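Local coordinates for type IV pilus assembly protein PilF (Thermus thermophilus HB8, PDB 5OIU) that powers the assembly of type IV pili as a hexameric AAA+ motor ATPase, probably by coupling ATP binding and hydrolysis to movements of its subunits, at residues I16-A19 with F20-A24; K290-P293 with E294-R297; M315-E318 with R319-G322; G362-T365 with L366-G370; Y372-Q376 with G377-L381. All blocks are in the same frame, centred on the assembly; numbering follows the deposited sequence.

Contact 1 of 5, residues I16-A19 with F20-A24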
loop_
_atom_site.group_PDB
_atom_site.type_symbol
_atom_site.label_atom_id
_atom_site.label_comp_id
_atom_site.label_asym_id
_atom_site.label_seq_id
_atom_site.Cartn_x
_atom_site.Cartn_y
_atom_site.Cartn_z
ATOM N N ILE C 16 -7.163 -18.596 -46.176
ATOM C CA ILE C 16 -5.785 -18.198 -45.924
ATOM C C ILE C 16 -4.925 -18.446 -47.163
ATOM O O ILE C 16 -4.155 -17.568 -47.577
ATOM C CB ILE C 16 -5.233 -18.902 -44.667
ATOM C CG1 ILE C 16 -6.205 -18.708 -43.494
ATOM C CG2 ILE C 16 -3.813 -18.375 -44.316
ATOM C CD1 ILE C 16 -5.627 -18.995 -42.111
ATOM N N ARG C 17 -5.078 -19.585 -47.787
ATOM C CA ARG C 17 -4.371 -19.814 -49.014
ATOM C C ARG C 17 -4.690 -18.720 -49.997
ATOM O O ARG C 17 -3.814 -18.164 -50.563
ATOM C CB ARG C 17 -4.660 -21.186 -49.596
ATOM C CG ARG C 17 -3.842 -21.494 -50.829
ATOM C CD ARG C 17 -3.988 -22.907 -51.319
ATOM N NE ARG C 17 -5.361 -23.192 -51.717
ATOM C CZ ARG C 17 -6.223 -23.979 -51.068
ATOM N NH1 ARG C 17 -5.895 -24.600 -49.950
ATOM N NH2 ARG C 17 -7.434 -24.135 -51.556
ATOM N N GLU C 18 -5.952 -18.405 -50.178
ATOM C CA GLU C 18 -6.344 -17.404 -51.166
ATOM C C GLU C 18 -5.842 -16.006 -50.799
ATOM O O GLU C 18 -5.303 -15.289 -51.656
ATOM C CB GLU C 18 -7.864 -17.393 -51.342
ATOM C CG GLU C 18 -8.381 -18.342 -52.412
ATOM C CD GLU C 18 -7.857 -18.033 -53.796
ATOM O OE1 GLU C 18 -7.315 -16.914 -54.000
ATOM O OE2 GLU C 18 -8.003 -18.909 -54.691
ATOM N N ALA C 19 -6.032 -15.586 -49.540
ATOM C CA ALA C 19 -5.489 -14.302 -49.089
ATOM C C ALA C 19 -3.993 -14.196 -49.382
ATOM O O ALA C 19 -3.528 -13.194 -49.942
ATOM C CB ALA C 19 -5.751 -14.103 -47.592
ATOM N N PHE C 20 -3.225 -15.233 -49.023
ATOM C CA PHE C 20 -1.783 -15.206 -49.255
ATOM C C PHE C 20 -1.451 -15.026 -50.738
ATOM O O PHE C 20 -0.652 -14.156 -51.101
ATOM C CB PHE C 20 -1.137 -16.480 -48.710
ATOM C CG PHE C 20 0.350 -16.527 -48.900
ATOM C CD1 PHE C 20 1.183 -15.713 -48.142
ATOM C CD2 PHE C 20 0.919 -17.378 -49.847
ATOM C CE1 PHE C 20 2.558 -15.747 -48.312
ATOM C CE2 PHE C 20 2.307 -17.429 -50.019
ATOM C CZ PHE C 20 3.124 -16.607 -49.257
ATOM N N LEU C 21 -2.048 -15.841 -51.612
ATOM C CA LEU C 21 -1.815 -15.660 -53.048
ATOM C C LEU C 21 -2.367 -14.332 -53.564
ATOM O O LEU C 21 -1.783 -13.725 -54.470
ATOM C CB LEU C 21 -2.431 -16.810 -53.831
ATOM C CG LEU C 21 -1.954 -18.203 -53.443
ATOM C CD1 LEU C 21 -2.925 -19.247 -53.973
ATOM C CD2 LEU C 21 -0.527 -18.450 -53.948
ATOM N N GLN C 22 -3.490 -13.864 -53.018
ATOM C CA GLN C 22 -4.027 -12.574 -53.442
ATOM C C GLN C 22 -3.107 -11.409 -53.104
ATOM O O GLN C 22 -3.281 -10.320 -53.676
ATOM C CB GLN C 22 -5.382 -12.319 -52.782
ATOM C CG GLN C 22 -6.527 -12.896 -53.548
ATOM C CD GLN C 22 -6.437 -12.530 -55.003
ATOM O OE1 GLN C 22 -6.116 -11.378 -55.358
ATOM N NE2 GLN C 22 -6.700 -13.507 -55.865
ATOM N N ASP C 23 -2.150 -11.613 -52.182
ATOM C CA ASP C 23 -1.471 -10.524 -51.479
ATOM C C ASP C 23 -2.455 -9.666 -50.666
ATOM O O ASP C 23 -2.228 -8.480 -50.437
ATOM C CB ASP C 23 -0.657 -9.666 -52.450
ATOM C CG ASP C 23 0.690 -9.292 -51.897
ATOM O OD1 ASP C 23 0.724 -8.549 -50.886
ATOM O OD2 ASP C 23 1.715 -9.751 -52.466
ATOM N N ALA C 24 -3.546 -10.263 -50.197
ATOM C CA ALA C 24 -4.484 -9.551 -49.339
ATOM C C ALA C 24 -3.872 -9.253 -47.972
ATOM O O ALA C 24 -3.095 -10.041 -47.417
ATOM C CB ALA C 24 -5.766 -10.360 -49.154
#
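Ala19 and Ala24 meet where helix 6-22 ends in a Schellman motif. Backbone bonds do most of the work. The helix is still regular where Phe20 N donates to Ile16 O over 2.9 Å, Leu21 N to Arg17 O and Gln22 N to Glu18 O. At Asp23 phi turns positive (61°), backbone angles that Asp, like Asn, tolerates better than most non-glycine residues. The chain folds back so that Ala24 N, and no longer Asp23 N, bonds to Ala19 O at 2.9 Å. Asp23 N turns instead to Phe20 O, 3.1 Å away, so the carbonyls of Ala19 and Phe20 both keep a donor.

Apolar contacts follow the same geometry. The methyls of the two buried alanines, Ala19 CB and Ala24 CB, lie 4.1 Å apart, and their small size lets the returning chain come close. Arg17 and Leu21 run side by side one turn apart, CG of Arg17 beside CD1 of Leu21. Phe20 has CG trans to its backbone N (chi1 -180°), which carries the ring off toward Ile90 and Val92 of strand 90-101, while Ile16 packs on Leu94 of that strand.

Among the polar side chains, Glu18 and Gln22 point the same way, although Gln22 also rests on Ile42 of strand 36-42. Their carboxylate and amide planes are nearly coplanar, yet Glu18 OE1 and Gln22 NE2 are 3.9 Å apart, too far for a hydrogen bond.

Contact 2 of 5, residues K290-P293 with E294-R297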
loop_
_atom_site.group_PDB
_atom_site.type_symbol
_atom_site.label_atom_id
_atom_site.label_comp_id
_atom_site.label_asym_id
_atom_site.label_seq_id
_atom_site.Cartn_x
_atom_site.Cartn_y
_atom_site.Cartn_z
ATOM N N LYS C 290 4.832 22.595 -43.198
ATOM C CA LYS C 290 5.262 23.564 -42.206
ATOM C C LYS C 290 4.631 23.148 -40.891
ATOM O O LYS C 290 3.400 23.061 -40.807
ATOM C CB LYS C 290 4.846 24.982 -42.595
ATOM C CG LYS C 290 5.130 26.047 -41.542
ATOM C CD LYS C 290 6.607 26.104 -41.158
ATOM C CE LYS C 290 6.817 26.971 -39.908
ATOM N NZ LYS C 290 8.099 27.749 -39.952
ATOM N N PRO C 291 5.414 22.810 -39.880
ATOM C CA PRO C 291 4.831 22.487 -38.582
ATOM C C PRO C 291 4.393 23.743 -37.858
ATOM O O PRO C 291 4.928 24.835 -38.072
ATOM C CB PRO C 291 5.988 21.805 -37.848
ATOM C CG PRO C 291 7.200 22.440 -38.432
ATOM C CD PRO C 291 6.882 22.686 -39.879
ATOM N N ASP C 292 3.411 23.576 -36.993
ATOM C CA ASP C 292 3.052 24.645 -36.067
ATOM C C ASP C 292 4.131 24.767 -34.998
ATOM O O ASP C 292 4.383 23.792 -34.271
ATOM C CB ASP C 292 1.702 24.362 -35.414
ATOM C CG ASP C 292 1.094 25.598 -34.749
ATOM O OD1 ASP C 292 1.809 26.619 -34.630
ATOM O OD2 ASP C 292 -0.103 25.551 -34.356
ATOM N N PRO C 293 4.784 25.921 -34.856
ATOM C CA PRO C 293 5.741 26.086 -33.747
ATOM C C PRO C 293 5.170 25.707 -32.391
ATOM O O PRO C 293 5.884 25.109 -31.583
ATOM C CB PRO C 293 6.089 27.576 -33.807
ATOM C CG PRO C 293 5.846 27.955 -35.205
ATOM C CD PRO C 293 4.697 27.122 -35.699
ATOM N N GLU C 294 3.901 26.025 -32.121
ATOM C CA GLU C 294 3.331 25.712 -30.814
ATOM C C GLU C 294 3.315 24.212 -30.553
ATOM O O GLU C 294 3.680 23.771 -29.459
ATOM C CB GLU C 294 1.925 26.287 -30.701
ATOM C CG GLU C 294 1.898 27.752 -30.365
ATOM C CD GLU C 294 2.232 28.047 -28.904
ATOM O OE1 GLU C 294 2.836 27.186 -28.204
ATOM O OE2 GLU C 294 1.882 29.164 -28.460
ATOM N N THR C 295 2.903 23.415 -31.551
ATOM C CA THR C 295 2.935 21.958 -31.414
ATOM C C THR C 295 4.305 21.485 -30.951
ATOM O O THR C 295 4.421 20.755 -29.961
ATOM C CB THR C 295 2.592 21.261 -32.736
ATOM O OG1 THR C 295 1.415 21.817 -33.326
ATOM C CG2 THR C 295 2.384 19.788 -32.490
ATOM N N LEU C 296 5.357 21.887 -31.680
ATOM C CA LEU C 296 6.725 21.503 -31.328
ATOM C C LEU C 296 7.108 21.998 -29.941
ATOM O O LEU C 296 7.775 21.284 -29.181
ATOM C CB LEU C 296 7.706 22.045 -32.369
ATOM C CG LEU C 296 7.478 21.564 -33.799
ATOM C CD1 LEU C 296 8.461 22.255 -34.720
ATOM C CD2 LEU C 296 7.624 20.044 -33.887
ATOM N N ARG C 297 6.711 23.227 -29.604
ATOM C CA ARG C 297 6.952 23.766 -28.271
ATOM C C ARG C 297 6.349 22.856 -27.209
ATOM O O ARG C 297 7.054 22.371 -26.315
ATOM C CB ARG C 297 6.368 25.178 -28.175
ATOM C CG ARG C 297 7.333 26.263 -27.751
ATOM C CD ARG C 297 6.676 27.637 -27.800
ATOM N NE ARG C 297 7.151 28.444 -28.928
ATOM C CZ ARG C 297 6.395 28.826 -29.959
ATOM N NH1 ARG C 297 5.118 28.468 -30.023
ATOM N NH2 ARG C 297 6.911 29.564 -30.935
#
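Asp292 turns the chain into helix 293-298: its carbonyl O accepts from Leu296 N in a weak bond, and the next, firmer one runs from Arg297 N to Pro293 O at 2.9 Å. Asp292 is the N-cap residue. With CG opposite its own N (chi1 -164°), the carboxylate turns toward the helix start, where OD1 receives Glu294 N weakly at 3.3 Å. Pro293 suits the first turn, since its ring holds phi near the helical value and no N-H is needed there. Thr295 crosses Asp292 at about a right angle, OG1 standing 3.3 Å from Asp292 CB. Just before the cap, Pro291 CG touches Leu296 CD1 at 3.9 Å, a hydrophobic staple between the residue preceding the N-cap and the fourth of the helix.

The guanidinium of Arg297 folds back with the Pro293 carbonyl over one face. There NH1 forms a salt bridge to Glu294 OE1 at 3.2 Å, and NE forms another with Glu303, so two carboxylates help to set its orientation.

Leading out of strand 286-289, the turn packs Pro293, Leu296 and Arg297 on Ile306 of helix 303-308, while Asp292, Glu294 and Thr295 pack on Val346 of a neighbouring subunit, whose His343 bonds weakly to Asp292 OD2.

Contact 3 of 5, residues M315-E318 with R319-G322. With ZN (zinc ion), chain S.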
loop_
_atom_site.group_PDB
_atom_site.type_symbol
_atom_site.label_atom_id
_atom_site.label_comp_id
_atom_site.label_asym_id
_atom_site.label_seq_id
_atom_site.Cartn_x
_atom_site.Cartn_y
_atom_site.Cartn_z
ATOM N N MET C 315 2.179 11.910 -49.770
ATOM C CA MET C 315 0.989 12.356 -50.482
ATOM C C MET C 315 0.209 11.194 -51.071
ATOM O O MET C 315 -0.975 11.359 -51.378
ATOM C CB MET C 315 1.360 13.348 -51.584
ATOM C CG MET C 315 1.316 14.805 -51.138
ATOM S SD MET C 315 -0.275 15.244 -50.406
ATOM C CE MET C 315 0.076 16.896 -49.781
ATOM N N GLY C 316 0.838 10.026 -51.209
ATOM C CA GLY C 316 0.186 8.842 -51.742
ATOM C C GLY C 316 0.508 8.641 -53.210
ATOM O O GLY C 316 0.285 9.553 -54.013
ATOM N N CYS C 317 1.031 7.470 -53.581
ATOM C CA CYS C 317 1.390 7.214 -54.972
ATOM C C CYS C 317 1.368 5.715 -55.253
ATOM O O CYS C 317 1.175 4.891 -54.356
ATOM C CB CYS C 317 2.760 7.805 -55.313
ATOM S SG CYS C 317 4.164 6.801 -54.793
ATOM N N GLU C 318 1.603 5.375 -56.524
ATOM C CA GLU C 318 1.505 3.990 -56.980
ATOM C C GLU C 318 2.375 3.039 -56.156
ATOM O O GLU C 318 1.987 1.887 -55.947
ATOM C CB GLU C 318 1.887 3.908 -58.465
ATOM C CG GLU C 318 1.394 5.090 -59.316
ATOM C CD GLU C 318 2.446 6.189 -59.476
ATOM O OE1 GLU C 318 3.556 5.896 -59.978
ATOM O OE2 GLU C 318 2.166 7.345 -59.075
ATOM N N ARG C 319 3.533 3.506 -55.671
ATOM C CA ARG C 319 4.513 2.673 -54.971
ATOM C C ARG C 319 4.158 2.376 -53.508
ATOM O O ARG C 319 4.893 1.633 -52.853
ATOM C CB ARG C 319 5.909 3.330 -55.032
ATOM C CG ARG C 319 6.655 3.203 -56.383
ATOM C CD ARG C 319 7.279 1.803 -56.614
ATOM N NE ARG C 319 6.280 0.756 -56.896
ATOM C CZ ARG C 319 6.270 -0.472 -56.358
ATOM N NH1 ARG C 319 5.316 -1.334 -56.690
ATOM N NH2 ARG C 319 7.203 -0.845 -55.482
ATOM N N CYS C 320 3.054 2.906 -52.976
ATOM C CA CYS C 320 2.748 2.740 -51.559
ATOM C C CYS C 320 1.257 2.517 -51.327
ATOM O O CYS C 320 0.730 2.894 -50.273
ATOM C CB CYS C 320 3.215 3.961 -50.753
ATOM S SG CYS C 320 2.396 5.518 -51.224
ATOM N N GLY C 321 0.564 1.905 -52.289
ATOM C CA GLY C 321 -0.893 1.874 -52.224
ATOM C C GLY C 321 -1.425 3.286 -52.392
ATOM O O GLY C 321 -0.929 4.063 -53.208
ATOM N N GLY C 322 -2.432 3.640 -51.609
ATOM C CA GLY C 322 -2.749 5.042 -51.441
ATOM C C GLY C 322 -2.146 5.624 -50.191
ATOM O O GLY C 322 -2.219 6.840 -49.986
HETATM ZN ZN ZN S . 4.015 6.917 -52.098
#
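Cys317 and Cys320 hold one zinc ion unevenly: the metal lies 2.3 Å from Cys320 SG but 2.7 Å from Cys317 SG, the latter long for a zinc-thiolate bond. In both residues SG sits between the backbone N and the carbonyl carbon (chi1 81° and 62°), which swings the two sulfurs to the same metal.

Backbone amides brace the sulfurs. Cys317 N donates to Cys320 SG at 3.4 Å, and Arg319 N reaches Cys317 SG in a weak bond of 3.5 Å. Such N-H donors probably spread some of the negative charge of the thiolates. Cys320 N closes the turn onto Cys317 O over 3.1 Å, approaching well above the carbonyl plane. This Cys-x-x-Cys-Gly turn is characteristic of a zinc knuckle. Glycines suit its bends: Gly321 has positive phi, and Gly316 (phi 99°) has backbone angles at which a beta carbon would collide with the carbonyl O of the preceding residue, its CA passing 3.6 Å from Gly322 O.

Cys282 and Cys285 complete the site, joining this loop to the chain between strands 269-281 and 286-289. The loop itself leads from strand 311-314, the antiparallel partner of 286-289, to strand 325-326, where Lys326 NZ donates to the carbonyl O of Arg319.

Contact 4 of 5, residues G362-T365 with L366-G370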
loop_
_atom_site.group_PDB
_atom_site.type_symbol
_atom_site.label_atom_id
_atom_site.label_comp_id
_atom_site.label_asym_id
_atom_site.label_seq_id
_atom_site.Cartn_x
_atom_site.Cartn_y
_atom_site.Cartn_z
ATOM N N GLY C 362 18.791 12.060 -18.309
ATOM C CA GLY C 362 19.009 12.097 -19.736
ATOM C C GLY C 362 18.357 11.020 -20.608
ATOM O O GLY C 362 18.797 10.837 -21.746
ATOM N N MET C 363 17.331 10.325 -20.124
ATOM C CA MET C 363 16.618 9.362 -20.954
ATOM C C MET C 363 15.601 10.059 -21.841
ATOM O O MET C 363 14.757 10.815 -21.338
ATOM C CB MET C 363 15.893 8.338 -20.098
ATOM C CG MET C 363 14.959 7.471 -20.897
ATOM S SD MET C 363 14.065 6.373 -19.807
ATOM C CE MET C 363 12.463 7.170 -19.785
ATOM N N LYS C 364 15.675 9.800 -23.154
ATOM C CA LYS C 364 14.629 10.238 -24.068
ATOM C C LYS C 364 13.441 9.280 -24.027
ATOM O O LYS C 364 13.610 8.055 -23.923
ATOM C CB LYS C 364 15.159 10.340 -25.494
ATOM C CG LYS C 364 16.392 11.190 -25.624
ATOM C CD LYS C 364 16.266 12.193 -26.761
ATOM C CE LYS C 364 16.997 13.510 -26.429
ATOM N NZ LYS C 364 16.161 14.485 -25.644
ATOM N N THR C 365 12.230 9.851 -24.104
ATOM C CA THR C 365 11.002 9.062 -24.141
ATOM C C THR C 365 10.680 8.630 -25.563
ATOM O O THR C 365 11.228 9.148 -26.534
ATOM C CB THR C 365 9.786 9.836 -23.620
ATOM O OG1 THR C 365 9.527 10.949 -24.484
ATOM C CG2 THR C 365 9.977 10.305 -22.220
ATOM N N LEU C 366 9.734 7.688 -25.656
ATOM C CA LEU C 366 9.207 7.240 -26.939
ATOM C C LEU C 366 8.802 8.412 -27.835
ATOM O O LEU C 366 9.118 8.444 -29.031
ATOM C CB LEU C 366 7.997 6.344 -26.706
ATOM C CG LEU C 366 8.117 4.924 -26.184
ATOM C CD1 LEU C 366 6.704 4.331 -26.075
ATOM C CD2 LEU C 366 9.024 4.106 -27.098
ATOM N N ARG C 367 8.062 9.369 -27.273
ATOM C CA ARG C 367 7.522 10.448 -28.086
ATOM C C ARG C 367 8.616 11.422 -28.495
ATOM O O ARG C 367 8.620 11.930 -29.627
ATOM C CB ARG C 367 6.413 11.153 -27.319
ATOM C CG ARG C 367 5.734 12.255 -28.084
ATOM C CD ARG C 367 4.819 12.996 -27.149
ATOM N NE ARG C 367 3.498 12.390 -27.082
ATOM C CZ ARG C 367 2.718 12.412 -26.001
ATOM N NH1 ARG C 367 3.142 13.005 -24.879
ATOM N NH2 ARG C 367 1.514 11.844 -26.047
ATOM N N GLU C 368 9.569 11.676 -27.593
ATOM C CA GLU C 368 10.752 12.444 -27.963
ATOM C C GLU C 368 11.525 11.745 -29.080
ATOM O O GLU C 368 11.865 12.361 -30.098
ATOM C CB GLU C 368 11.630 12.661 -26.731
ATOM C CG GLU C 368 11.156 13.795 -25.809
ATOM C CD GLU C 368 11.656 13.628 -24.381
ATOM O OE1 GLU C 368 12.505 12.746 -24.159
ATOM O OE2 GLU C 368 11.204 14.364 -23.474
ATOM N N ASP C 369 11.792 10.448 -28.917
ATOM C CA ASP C 369 12.448 9.686 -29.973
ATOM C C ASP C 369 11.615 9.709 -31.248
ATOM O O ASP C 369 12.140 9.928 -32.350
ATOM C CB ASP C 369 12.696 8.244 -29.506
ATOM C CG ASP C 369 13.670 7.480 -30.418
ATOM O OD1 ASP C 369 14.893 7.782 -30.382
ATOM O OD2 ASP C 369 13.217 6.563 -31.153
ATOM N N GLY C 370 10.307 9.485 -31.118
ATOM C CA GLY C 370 9.454 9.496 -32.290
ATOM C C GLY C 370 9.485 10.836 -32.987
ATOM O O GLY C 370 9.550 10.905 -34.214
#
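Asp369 N donates to Thr365 O over 2.8 Å in an almost straight bond (175°), opening the backbone bonding of helix 366-374. The side chain of the same threonine serves the amide one residue earlier: Glu368 N reaches Thr365 OG1 at 3.2 Å. That hydroxyl lies between the backbone N and the carbonyl carbon (chi1 64°), the position from which an N-cap threonine can turn back over the first helical turn. Glu368 bonds back in turn. Its extended chain brings OE1 to 2.9 Å from Thr365 N, which meets the carboxylate from above its plane (47° out of it). Reciprocal bonds of this kind define a capping box, and the pair suits it: threonine offers a short acceptor, glutamate is long enough to reach back one turn. The carboxylate is gripped on its other oxygen too, by a salt bridge from OE2 to Arg359 of the preceding helix, while Lys364 NZ, 4.3 Å from Glu368 OE1, is only a nearby opposite charge.

Upstream, Gly362 has the positive phi of a Schellman motif that ends helix 351-360, so only Met363 and Lys364 lie between that glycine and the N-cap Thr365. Asp369, buried, turns OD2 to Lys373 NZ and to the backbone N of His332 in strand 328-336.

Contact 5 of 5, residues Y372-Q376 with G377-L381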
loop_
_atom_site.group_PDB
_atom_site.type_symbol
_atom_site.label_atom_id
_atom_site.label_comp_id
_atom_site.label_asym_id
_atom_site.label_seq_id
_atom_site.Cartn_x
_atom_site.Cartn_y
_atom_site.Cartn_z
ATOM N N TYR C 372 11.888 13.158 -32.972
ATOM C CA TYR C 372 13.195 13.272 -33.608
ATOM C C TYR C 372 13.208 12.596 -34.978
ATOM O O TYR C 372 13.575 13.215 -35.983
ATOM C CB TYR C 372 14.255 12.683 -32.664
ATOM C CG TYR C 372 15.584 12.374 -33.321
ATOM C CD1 TYR C 372 16.518 13.386 -33.573
ATOM C CD2 TYR C 372 15.917 11.072 -33.695
ATOM C CE1 TYR C 372 17.746 13.106 -34.188
ATOM C CE2 TYR C 372 17.142 10.782 -34.308
ATOM C CZ TYR C 372 18.049 11.803 -34.550
ATOM O OH TYR C 372 19.256 11.531 -35.153
ATOM N N LYS C 373 12.758 11.339 -35.048
ATOM C CA LYS C 373 12.757 10.631 -36.327
ATOM C C LYS C 373 11.701 11.185 -37.281
ATOM O O LYS C 373 11.887 11.152 -38.508
ATOM C CB LYS C 373 12.545 9.135 -36.103
ATOM C CG LYS C 373 13.696 8.459 -35.367
ATOM C CD LYS C 373 13.278 7.101 -34.830
ATOM C CE LYS C 373 14.419 6.407 -34.142
ATOM N NZ LYS C 373 13.950 5.253 -33.318
ATOM N N ALA C 374 10.594 11.699 -36.742
ATOM C CA ALA C 374 9.643 12.422 -37.577
ATOM C C ALA C 374 10.264 13.688 -38.149
ATOM O O ALA C 374 9.981 14.050 -39.299
ATOM C CB ALA C 374 8.392 12.753 -36.770
ATOM N N LEU C 375 11.122 14.362 -37.374
ATOM C CA LEU C 375 11.797 15.555 -37.867
ATOM C C LEU C 375 12.818 15.245 -38.959
ATOM O O LEU C 375 13.358 16.177 -39.560
ATOM C CB LEU C 375 12.470 16.293 -36.708
ATOM C CG LEU C 375 11.528 17.058 -35.767
ATOM C CD1 LEU C 375 12.268 17.633 -34.550
ATOM C CD2 LEU C 375 10.763 18.145 -36.530
ATOM N N GLN C 376 13.087 13.971 -39.236
ATOM C CA GLN C 376 13.947 13.583 -40.342
ATOM C C GLN C 376 13.185 12.947 -41.497
ATOM O O GLN C 376 13.805 12.530 -42.476
ATOM C CB GLN C 376 15.034 12.630 -39.847
ATOM C CG GLN C 376 15.928 13.277 -38.816
ATOM C CD GLN C 376 16.946 12.314 -38.238
ATOM O OE1 GLN C 376 16.669 11.615 -37.261
ATOM N NE2 GLN C 376 18.132 12.261 -38.846
ATOM N N GLY C 377 11.865 12.861 -41.416
ATOM C CA GLY C 377 11.088 12.273 -42.479
ATOM C C GLY C 377 10.930 10.770 -42.441
ATOM O O GLY C 377 10.387 10.202 -43.393
ATOM N N ILE C 378 11.376 10.098 -41.383
ATOM C CA ILE C 378 11.169 8.651 -41.307
ATOM C C ILE C 378 9.685 8.325 -41.155
ATOM O O ILE C 378 9.178 7.357 -41.735
ATOM C CB ILE C 378 11.999 8.070 -40.154
ATOM C CG1 ILE C 378 13.475 8.290 -40.445
ATOM C CG2 ILE C 378 11.707 6.613 -39.969
ATOM C CD1 ILE C 378 14.331 8.329 -39.227
ATOM N N THR C 379 8.966 9.128 -40.379
ATOM C CA THR C 379 7.560 8.883 -40.109
ATOM C C THR C 379 6.819 10.215 -40.026
ATOM O O THR C 379 7.418 11.302 -40.007
ATOM C CB THR C 379 7.383 8.068 -38.818
ATOM O OG1 THR C 379 6.010 7.744 -38.642
ATOM C CG2 THR C 379 7.883 8.850 -37.590
ATOM N N THR C 380 5.496 10.122 -40.008
ATOM C CA THR C 380 4.687 11.295 -39.742
ATOM C C THR C 380 4.618 11.542 -38.248
ATOM O O THR C 380 4.857 10.649 -37.432
ATOM C CB THR C 380 3.276 11.111 -40.274
ATOM O OG1 THR C 380 2.615 10.118 -39.476
ATOM C CG2 THR C 380 3.313 10.681 -41.725
ATOM N N LEU C 381 4.286 12.775 -37.887
ATOM C CA LEU C 381 4.028 13.058 -36.482
ATOM C C LEU C 381 2.782 12.331 -35.995
ATOM O O LEU C 381 2.731 11.910 -34.834
ATOM C CB LEU C 381 3.894 14.556 -36.263
ATOM C CG LEU C 381 3.541 14.943 -34.836
ATOM C CD1 LEU C 381 4.792 14.867 -33.968
ATOM C CD2 LEU C 381 2.901 16.330 -34.788
#
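Ile378 folds back over Lys373, its CD1 lying 3.7 Å from Lys373 CB, the two side chains crossing aslant. Next to them Ala374 CB packs 4.0 Å from Thr379 CG2, and Ala374 CA brings its hydrogen toward Thr379 O, 3.5 Å away; alanine is small enough for the strand-like 379-380 backbone to pass close by.

Behind these contacts stands Lys373 O, which takes two amides from opposite faces of its plane, Ile378 N and Gln376 N, each at 3.1 Å. Gly377 N donates to Ala374 O over 3.1 Å, from well above that carbonyl's plane (67° out of it), and closes a type I turn. Gly377 has phi 86°, where a side chain would strike the preceding carbonyl.

Further out, besides its salt bridge to Asp369, Lys373 NZ bonds to the carbonyl of Ala330, a residue of the ATP pocket. Thr379 OG1, anti to its N (chi1 -175°), bonds to the carbonyl of Arg279, and Ile378 pairs through its backbone with Val281; Arg279 and Val281 belong to strand 269-281. Thr380 OG1 caps Glu383 N and also meets Tyr325 OH. The whole is a glycine-ended Schellman motif leading straight into the threonine N-cap of helix 381-387.

How the contacts relate
Contact 5 is the most buried of the five and contact 3 lies at the surface, with contacts 1, 2 and 4 partly buried. All deal with chain turns, but differently. Contacts 2 and 4 start helices with side-chain caps, contacts 1 and 5 end them through positive phi, and contact 3 relies on metal rather than helix bonding. Contacts 4 and 5 cap the two ends of helix 366-374 and touch, Gly370 O lying 4.3 Å from Thr379 CG2. Contact 2 touches contact 5 alone, Thr295 CG2 lying 4.2 Å from Leu381 CD2. Contact 1 lies on the N-terminal helix, its centre about 21 Å from that of contact 3, the nearest.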